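Local coordinates for endo-beta-mannanase (PDB 4QP0), which probably catalyses the random hydrolysis of (1->4)-beta-D-mannosidic linkages in mannans, galactomannans and glucomannans, as a secreted glycoside hydrolase of family 5, at residues Asp140-Lys143 with Glu144-His148; Thr157-Tyr161 with Lys162-Thr166; Ile89-Ile92 with Ile93-Ala96. All blocks are in the same frame, centred on the assembly; numbering follows the deposited sequence.

Contacts 1 and 3 lie on outer helices of one TIM barrel, contact 3 on helix 87-98 and contact 1 on helix 136-151, and contact 2 in the loop leading from that second helix into barrel strand 167-171. Contacts 2 and 3 touch, their centres 10 Å apart: Tyr161 OH is hydrogen-bonded to Asp90 OD1 at 2.5 Å, and the Tyr161 ring packs on Ile93. Contact 1 stands apart, its centre 18 Å from that of contact 2 and 21 Å from that of contact 3. In family 5 barrels the active site lies at the C-terminal ends of the strands; contact 2 leads into the other end.

Contact 1 (Asp140-Lys143 with Glu144-His148); sequences DSFK and EYISH
Asp140-Lys143 and Glu144-His148 are consecutive pieces of helix 136-151, tied by four i to i+4 backbone hydrogen bonds, of which Glu144 N to Asp140 O measures 3.0 Å and Ser147 N to Lys143 O 2.8 Å. Between them fall the bonds from Tyr145 N to Ser141 O and from Ile146 N to Phe142 O. The main side-chain meeting is a CH-pi contact one turn apart. Ile146 sets its CD1 methyl over the middle of one face of Phe142, 3.8 Å from the ring centroid and only 8° off the ring normal. CG1 of Ile146 lies beside its own backbone N (chi1 -77°), which lets the methyl reach back over the ring of the preceding turn. The same branch also leans on the Phe142 carbonyl, with CG1 3.4 Å from O. On another side of the helix Glu144 folds back along the preceding turn. Its CG sits between backbone N and carbonyl carbon (chi1 70°), 3.3 Å from Ser141 O, and from there the chain runs out straight, bringing OE1 to 3.7 Å from Ser141 OG. That carboxylate has a long, weak ion pair with Lys75, as the amine of Lys143 has with Glu201. The phenol of Tyr145 points away from the neighbouring turn and is held by the backbone oxygen of Leu56. In the barrel this helix lies on the crossover between parallel strands 102-106 and 167-171. Phe142 and Ile146 press on helix 192-209 through Trp198 and Ile206, Phe142 also meets the ring of Phe132, Ser141 faces helix 116-124, and Tyr145 and His148 rest on Ile78 of strand 75-78.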
loop_
_atom_site.group_PDB
_atom_site.type_symbol
_atom_site.label_atom_id
_atom_site.label_comp_id
_atom_site.label_asym_id
_atom_site.label_seq_id
_atom_site.Cartn_x
_atom_site.Cartn_y
_atom_site.Cartn_z
ATOM N N ASP A 140 0.356 -20.914 3.716
ATOM C CA ASP A 140 1.274 -21.554 2.764
ATOM C C ASP A 140 0.960 -21.203 1.310
ATOM O O ASP A 140 1.858 -21.192 0.456
ATOM C CB ASP A 140 1.297 -23.067 2.963
ATOM C CG ASP A 140 2.109 -23.476 4.174
ATOM O OD1 ASP A 140 2.949 -22.668 4.631
ATOM O OD2 ASP A 140 1.915 -24.607 4.666
ATOM N N SER A 141 -0.312 -20.908 1.050
ATOM C CA SER A 141 -0.766 -20.454 -0.256
ATOM C C SER A 141 -0.379 -18.994 -0.488
ATOM O O SER A 141 -0.045 -18.605 -1.613
ATOM C CB SER A 141 -2.277 -20.634 -0.384
ATOM O OG SER A 141 -2.719 -20.371 -1.700
ATOM N N PHE A 142 -0.425 -18.185 0.571
ATOM C CA PHE A 142 0.042 -16.806 0.485
ATOM C C PHE A 142 1.552 -16.803 0.278
ATOM O O PHE A 142 2.066 -16.050 -0.553
ATOM C CB PHE A 142 -0.372 -15.984 1.719
ATOM C CG PHE A 142 -0.128 -14.491 1.582
ATOM C CD1 PHE A 142 -0.121 -13.864 0.326
ATOM C CD2 PHE A 142 0.072 -13.700 2.719
ATOM C CE1 PHE A 142 0.105 -12.495 0.211
ATOM C CE2 PHE A 142 0.292 -12.327 2.604
ATOM C CZ PHE A 142 0.310 -11.727 1.352
ATOM N N LYS A 143 2.248 -17.671 1.009
ATOM C CA LYS A 143 3.696 -17.796 0.879
ATOM C C LYS A 143 4.123 -18.184 -0.538
ATOM O O LYS A 143 4.913 -17.469 -1.171
ATOM C CB LYS A 143 4.249 -18.790 1.893
ATOM C CG LYS A 143 4.421 -18.217 3.286
ATOM C CD LYS A 143 4.879 -19.299 4.251
ATOM C CE LYS A 143 5.142 -18.717 5.632
ATOM N NZ LYS A 143 5.565 -19.769 6.596
ATOM N N GLU A 144 3.590 -19.292 -1.046
ATOM C CA GLU A 144 3.931 -19.739 -2.397
ATOM C C GLU A 144 3.667 -18.655 -3.456
ATOM O O GLU A 144 4.401 -18.562 -4.439
ATOM C CB GLU A 144 3.260 -21.079 -2.748
ATOM C CG GLU A 144 1.746 -21.040 -2.941
ATOM C CD GLU A 144 1.133 -22.395 -3.299
ATOM O OE1 GLU A 144 -0.121 -22.490 -3.348
ATOM O OE2 GLU A 144 1.895 -23.364 -3.536
ATOM N N TYR A 145 2.647 -17.824 -3.233
ATOM C CA TYR A 145 2.362 -16.693 -4.120
ATOM C C TYR A 145 3.462 -15.643 -4.016
ATOM O O TYR A 145 3.975 -15.170 -5.040
ATOM C CB TYR A 145 0.997 -16.072 -3.815
ATOM C CG TYR A 145 0.656 -14.872 -4.681
ATOM C CD1 TYR A 145 0.331 -15.031 -6.029
ATOM C CD2 TYR A 145 0.662 -13.579 -4.156
ATOM C CE1 TYR A 145 0.009 -13.945 -6.828
ATOM C CE2 TYR A 145 0.349 -12.476 -4.953
ATOM C CZ TYR A 145 0.021 -12.663 -6.287
ATOM O OH TYR A 145 -0.292 -11.586 -7.091
ATOM N N ILE A 146 3.825 -15.297 -2.778
ATOM C CA ILE A 146 4.893 -14.337 -2.504
ATOM C C ILE A 146 6.189 -14.795 -3.167
ATOM O O ILE A 146 6.815 -14.028 -3.897
ATOM C CB ILE A 146 5.071 -14.104 -0.984
ATOM C CG1 ILE A 146 3.962 -13.191 -0.470
ATOM C CG2 ILE A 146 6.440 -13.519 -0.649
ATOM C CD1 ILE A 146 3.814 -13.194 1.037
ATOM N N SER A 147 6.560 -16.051 -2.937
ATOM C CA SER A 147 7.735 -16.655 -3.569
ATOM C C SER A 147 7.706 -16.507 -5.082
ATOM O O SER A 147 8.703 -16.140 -5.686
ATOM C CB SER A 147 7.834 -18.140 -3.210
ATOM O OG SER A 147 8.715 -18.818 -4.096
ATOM N N HIS A 148 6.559 -16.801 -5.683
ATOM C CA HIS A 148 6.397 -16.734 -7.126
ATOM C C HIS A 148 6.597 -15.332 -7.639
ATOM O O HIS A 148 7.295 -15.118 -8.634
ATOM C CB HIS A 148 5.014 -17.248 -7.504
ATOM C CG HIS A 148 4.815 -17.428 -8.983
ATOM N ND1 HIS A 148 4.734 -18.639 -9.558
ATOM C CD2 HIS A 148 4.687 -16.496 -10.006
ATOM C CE1 HIS A 148 4.561 -18.495 -10.880
ATOM N NE2 HIS A 148 4.537 -17.182 -11.154
#

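Contact 2 (Thr157-Tyr161 with Lys162-Thr166); sequences TGVKY and KDDPT
Thr157-Tyr161 and Lys162-Thr166 form one continuous loop, turned by a short 3-10 segment in which Asp163 N bonds to Lys160 O (3.0 Å) and Asp164 N to Tyr161 O (2.9 Å). Asp164 is the polar centre. The bond from Thr166 N to its OD1, 3.1 Å long and on the anti side, closes an Asx turn, and Thr166 OG1 adds a second donor to OD1 at 2.9 Å, on the syn side but from the same face of the carboxylate. The other oxygen, OD2, accepts from a water 2.8 Å away. That water lies 2.6 Å from Thr157 OG1 and so bridges Thr157 to Asp164 across the turn. Inside this span Val159 lays CG1 against Asp164, 4.0 Å from its CG. Lys160 and Lys162 run side by side as extended chains pointing the same way, their NZ atoms 4.7 Å apart. The carboxylate of Asp163 lies alongside the base of Lys160, whereas the amine of Lys162 is hydrogen-bonded to Asn151. Tyr161 turns out of the loop toward helix 87-98 and its partner Asp90. With three partners fixing the rotation of its carboxylate, Asp164 joins Thr166 directly and Thr157 through a water, just before strand 167-171; the nearby Asp163 would be expected to ease the like charges of the paired lysines.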
loop_
_atom_site.group_PDB
_atom_site.type_symbol
_atom_site.label_atom_id
_atom_site.label_comp_id
_atom_site.label_asym_id
_atom_site.label_seq_id
_atom_site.Cartn_x
_atom_site.Cartn_y
_atom_site.Cartn_z
ATOM N N THR A 157 12.320 -7.481 -19.484
ATOM C CA THR A 157 13.632 -6.900 -19.126
ATOM C C THR A 157 14.629 -7.878 -18.509
ATOM O O THR A 157 15.792 -7.521 -18.284
ATOM C CB THR A 157 13.501 -5.688 -18.177
ATOM O OG1 THR A 157 12.874 -6.096 -16.955
ATOM C CG2 THR A 157 12.698 -4.551 -18.820
ATOM N N GLY A 158 14.178 -9.096 -18.221
ATOM C CA GLY A 158 15.073 -10.154 -17.750
ATOM C C GLY A 158 15.484 -10.078 -16.288
ATOM O O GLY A 158 16.210 -10.948 -15.797
ATOM N N VAL A 159 15.015 -9.038 -15.599
ATOM C CA VAL A 159 15.334 -8.792 -14.193
ATOM C C VAL A 159 14.297 -9.451 -13.279
ATOM O O VAL A 159 13.089 -9.236 -13.440
ATOM C CB VAL A 159 15.396 -7.272 -13.882
ATOM C CG1 VAL A 159 15.984 -7.037 -12.499
ATOM C CG2 VAL A 159 16.218 -6.522 -14.933
ATOM N N LYS A 160 14.769 -10.257 -12.326
ATOM C CA LYS A 160 13.891 -10.849 -11.318
ATOM C C LYS A 160 13.316 -9.718 -10.472
ATOM O O LYS A 160 13.995 -8.714 -10.246
ATOM C CB LYS A 160 14.644 -11.841 -10.427
ATOM C CG LYS A 160 15.207 -13.051 -11.159
ATOM C CD LYS A 160 15.604 -14.161 -10.196
ATOM C CE LYS A 160 16.397 -15.242 -10.914
ATOM N NZ LYS A 160 16.740 -16.378 -10.013
ATOM N N TYR A 161 12.069 -9.879 -10.021
ATOM C CA TYR A 161 11.397 -8.864 -9.200
ATOM C C TYR A 161 12.229 -8.512 -7.979
ATOM O O TYR A 161 12.529 -7.335 -7.749
ATOM C CB TYR A 161 10.006 -9.335 -8.776
ATOM C CG TYR A 161 8.955 -9.245 -9.857
ATOM C CD1 TYR A 161 9.308 -9.168 -11.213
ATOM C CD2 TYR A 161 7.605 -9.255 -9.532
ATOM C CE1 TYR A 161 8.345 -9.086 -12.204
ATOM C CE2 TYR A 161 6.632 -9.186 -10.521
ATOM C CZ TYR A 161 7.007 -9.099 -11.852
ATOM O OH TYR A 161 6.036 -9.021 -12.827
ATOM N N LYS A 162 12.636 -9.537 -7.229
ATOM C CA LYS A 162 13.457 -9.350 -6.040
ATOM C C LYS A 162 14.787 -8.613 -6.291
ATOM O O LYS A 162 15.389 -8.080 -5.360
ATOM C CB LYS A 162 13.710 -10.687 -5.350
ATOM C CG LYS A 162 14.492 -11.691 -6.171
ATOM C CD LYS A 162 14.503 -13.042 -5.475
ATOM C CE LYS A 162 15.484 -13.994 -6.141
ATOM N NZ LYS A 162 15.427 -15.379 -5.579
ATOM N N ASP A 163 15.247 -8.597 -7.539
ATOM C CA ASP A 163 16.500 -7.923 -7.867
ATOM C C ASP A 163 16.259 -6.592 -8.584
ATOM O O ASP A 163 17.209 -5.935 -9.000
ATOM C CB ASP A 163 17.406 -8.830 -8.703
ATOM C CG ASP A 163 17.811 -10.101 -7.962
ATOM O OD1 ASP A 163 18.072 -10.048 -6.739
ATOM O OD2 ASP A 163 17.875 -11.161 -8.617
ATOM N N ASP A 164 14.994 -6.191 -8.696
ATOM C CA ASP A 164 14.640 -5.000 -9.461
ATOM C C ASP A 164 14.604 -3.689 -8.650
ATOM O O ASP A 164 13.674 -3.465 -7.884
ATOM C CB ASP A 164 13.311 -5.209 -10.195
ATOM C CG ASP A 164 13.225 -4.392 -11.466
ATOM O OD1 ASP A 164 13.802 -3.285 -11.504
ATOM O OD2 ASP A 164 12.592 -4.862 -12.436
ATOM N N PRO A 165 15.606 -2.813 -8.845
ATOM C CA PRO A 165 15.710 -1.473 -8.225
ATOM C C PRO A 165 14.530 -0.547 -8.499
ATOM O O PRO A 165 14.350 0.444 -7.780
ATOM C CB PRO A 165 16.960 -0.881 -8.879
ATOM C CG PRO A 165 17.095 -1.628 -10.166
ATOM C CD PRO A 165 16.703 -3.034 -9.801
ATOM N N THR A 166 13.739 -0.864 -9.520
ATOM C CA THR A 166 12.534 -0.097 -9.847
ATOM C C THR A 166 11.448 -0.244 -8.778
ATOM O O THR A 166 10.650 0.673 -8.558
ATOM C CB THR A 166 11.963 -0.521 -11.211
ATOM O OG1 THR A 166 13.023 -0.602 -12.177
ATOM C CG2 THR A 166 10.923 0.468 -11.670
HETATM O O HOH W 1 13.502 -4.410 -15.055
#

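Contact 3 (Ile89-Ile92 with Ile93-Ala96); sequences IDYI and IQQA
Ile93 N to Ile89 O and Ala96 N to Ile92 O, each 2.9 Å long, are the shortest of the backbone hydrogen bonds joining Ile89-Ile92 to Ile93-Ala96 in helix 87-98. Gln95 N bonds to Tyr91 O at 3.1 Å. Gln94 N is shared: it meets Asp90 O at 3.1 Å and, weakly, Tyr91 O at 3.3 Å. The Asp90 side chain leaves the helix altogether, with a salt bridge to Arg152 and a hydrogen bond from Ser155 N beside its bond to Tyr161. Two glutamines then gather at the ring of Tyr91. Gln95 CG, beside its own backbone N (chi1 -65°), lies over one face, 3.9 Å from the centroid and displaced toward the rim, a CH-pi contact. The bend at chi2 then carries OE1 alongside CE1 and CZ, with the amide plane turned 38° from that of the ring. Gln94, its chain extended, lays NE2 3.6 Å from Tyr91 CD1, its amide inclined at 66° to the ring. Elsewhere on the helix Ile89 CG2 packs on Ile93 CD1 at 3.9 Å, and both isoleucines reach Phe105 of strand 102-106 and the ring of Tyr161. Ile92 and Ala96 bear on Leu103 of the same strand. The helix is thus divided by chemistry: aliphatic branches seal it to the barrel strand, the Gln95 side chain and the phenol of Tyr91 meet helix 34-47, and a buried carboxylate, probably stabilised as an anion by its arginine and two hydrogen bonds, anchors it to the loop after helix 136-151.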
loop_
_atom_site.group_PDB
_atom_site.type_symbol
_atom_site.label_atom_id
_atom_site.label_comp_id
_atom_site.label_asym_id
_atom_site.label_seq_id
_atom_site.Cartn_x
_atom_site.Cartn_y
_atom_site.Cartn_z
ATOM N N ILE A 89 2.151 -6.947 -15.056
ATOM C CA ILE A 89 3.014 -6.343 -14.042
ATOM C C ILE A 89 4.384 -6.043 -14.655
ATOM O O ILE A 89 4.915 -4.943 -14.465
ATOM C CB ILE A 89 3.124 -7.207 -12.766
ATOM C CG1 ILE A 89 1.745 -7.421 -12.135
ATOM C CG2 ILE A 89 4.071 -6.578 -11.752
ATOM C CD1 ILE A 89 0.995 -6.152 -11.766
ATOM N N ASP A 90 4.921 -7.007 -15.416
ATOM C CA ASP A 90 6.188 -6.845 -16.130
ATOM C C ASP A 90 6.188 -5.535 -16.919
ATOM O O ASP A 90 7.159 -4.789 -16.902
ATOM C CB ASP A 90 6.438 -8.022 -17.092
ATOM C CG ASP A 90 6.754 -9.355 -16.378
ATOM O OD1 ASP A 90 6.811 -9.428 -15.130
ATOM O OD2 ASP A 90 6.956 -10.354 -17.092
ATOM N N TYR A 91 5.088 -5.263 -17.609
ATOM C CA TYR A 91 4.976 -4.060 -18.416
ATOM C C TYR A 91 4.923 -2.809 -17.547
ATOM O O TYR A 91 5.501 -1.778 -17.899
ATOM C CB TYR A 91 3.774 -4.140 -19.360
ATOM C CG TYR A 91 3.660 -2.939 -20.275
ATOM C CD1 TYR A 91 4.465 -2.816 -21.412
ATOM C CD2 TYR A 91 2.755 -1.911 -19.996
ATOM C CE1 TYR A 91 4.365 -1.707 -22.246
ATOM C CE2 TYR A 91 2.650 -0.800 -20.824
ATOM C CZ TYR A 91 3.451 -0.705 -21.943
ATOM O OH TYR A 91 3.335 0.399 -22.753
ATOM N N ILE A 92 4.243 -2.906 -16.406
ATOM C CA ILE A 92 4.158 -1.786 -15.470
ATOM C C ILE A 92 5.545 -1.413 -14.944
ATOM O O ILE A 92 5.939 -0.240 -14.990
ATOM C CB ILE A 92 3.178 -2.072 -14.314
ATOM C CG1 ILE A 92 1.740 -2.043 -14.833
ATOM C CG2 ILE A 92 3.342 -1.048 -13.196
ATOM C CD1 ILE A 92 0.738 -2.716 -13.915
ATOM N N ILE A 93 6.287 -2.417 -14.479
ATOM C CA ILE A 93 7.649 -2.221 -13.972
ATOM C C ILE A 93 8.552 -1.589 -15.026
ATOM O O ILE A 93 9.445 -0.814 -14.692
ATOM C CB ILE A 93 8.288 -3.550 -13.513
ATOM C CG1 ILE A 93 7.400 -4.267 -12.488
ATOM C CG2 ILE A 93 9.676 -3.316 -12.922
ATOM C CD1 ILE A 93 7.868 -5.675 -12.167
ATOM N N GLN A 94 8.319 -1.948 -16.288
ATOM C CA GLN A 94 9.146 -1.497 -17.406
ATOM C C GLN A 94 8.947 -0.000 -17.651
ATOM O O GLN A 94 9.915 0.751 -17.729
ATOM C CB GLN A 94 8.808 -2.290 -18.669
ATOM C CG GLN A 94 9.750 -2.028 -19.834
ATOM C CD GLN A 94 9.182 -2.485 -21.163
ATOM O OE1 GLN A 94 9.837 -3.221 -21.906
ATOM N NE2 GLN A 94 7.962 -2.053 -21.474
ATOM N N GLN A 95 7.684 0.406 -17.756
ATOM C CA GLN A 95 7.320 1.800 -17.965
ATOM C C GLN A 95 7.647 2.657 -16.752
ATOM O O GLN A 95 7.979 3.845 -16.901
ATOM C CB GLN A 95 5.837 1.930 -18.324
ATOM C CG GLN A 95 5.453 1.304 -19.655
ATOM C CD GLN A 95 6.429 1.634 -20.763
ATOM O OE1 GLN A 95 6.855 0.750 -21.507
ATOM N NE2 GLN A 95 6.800 2.906 -20.871
ATOM N N ALA A 96 7.567 2.061 -15.560
ATOM C CA ALA A 96 7.996 2.758 -14.346
ATOM C C ALA A 96 9.482 3.108 -14.448
ATOM O O ALA A 96 9.852 4.289 -14.370
ATOM C CB ALA A 96 7.709 1.926 -13.106
#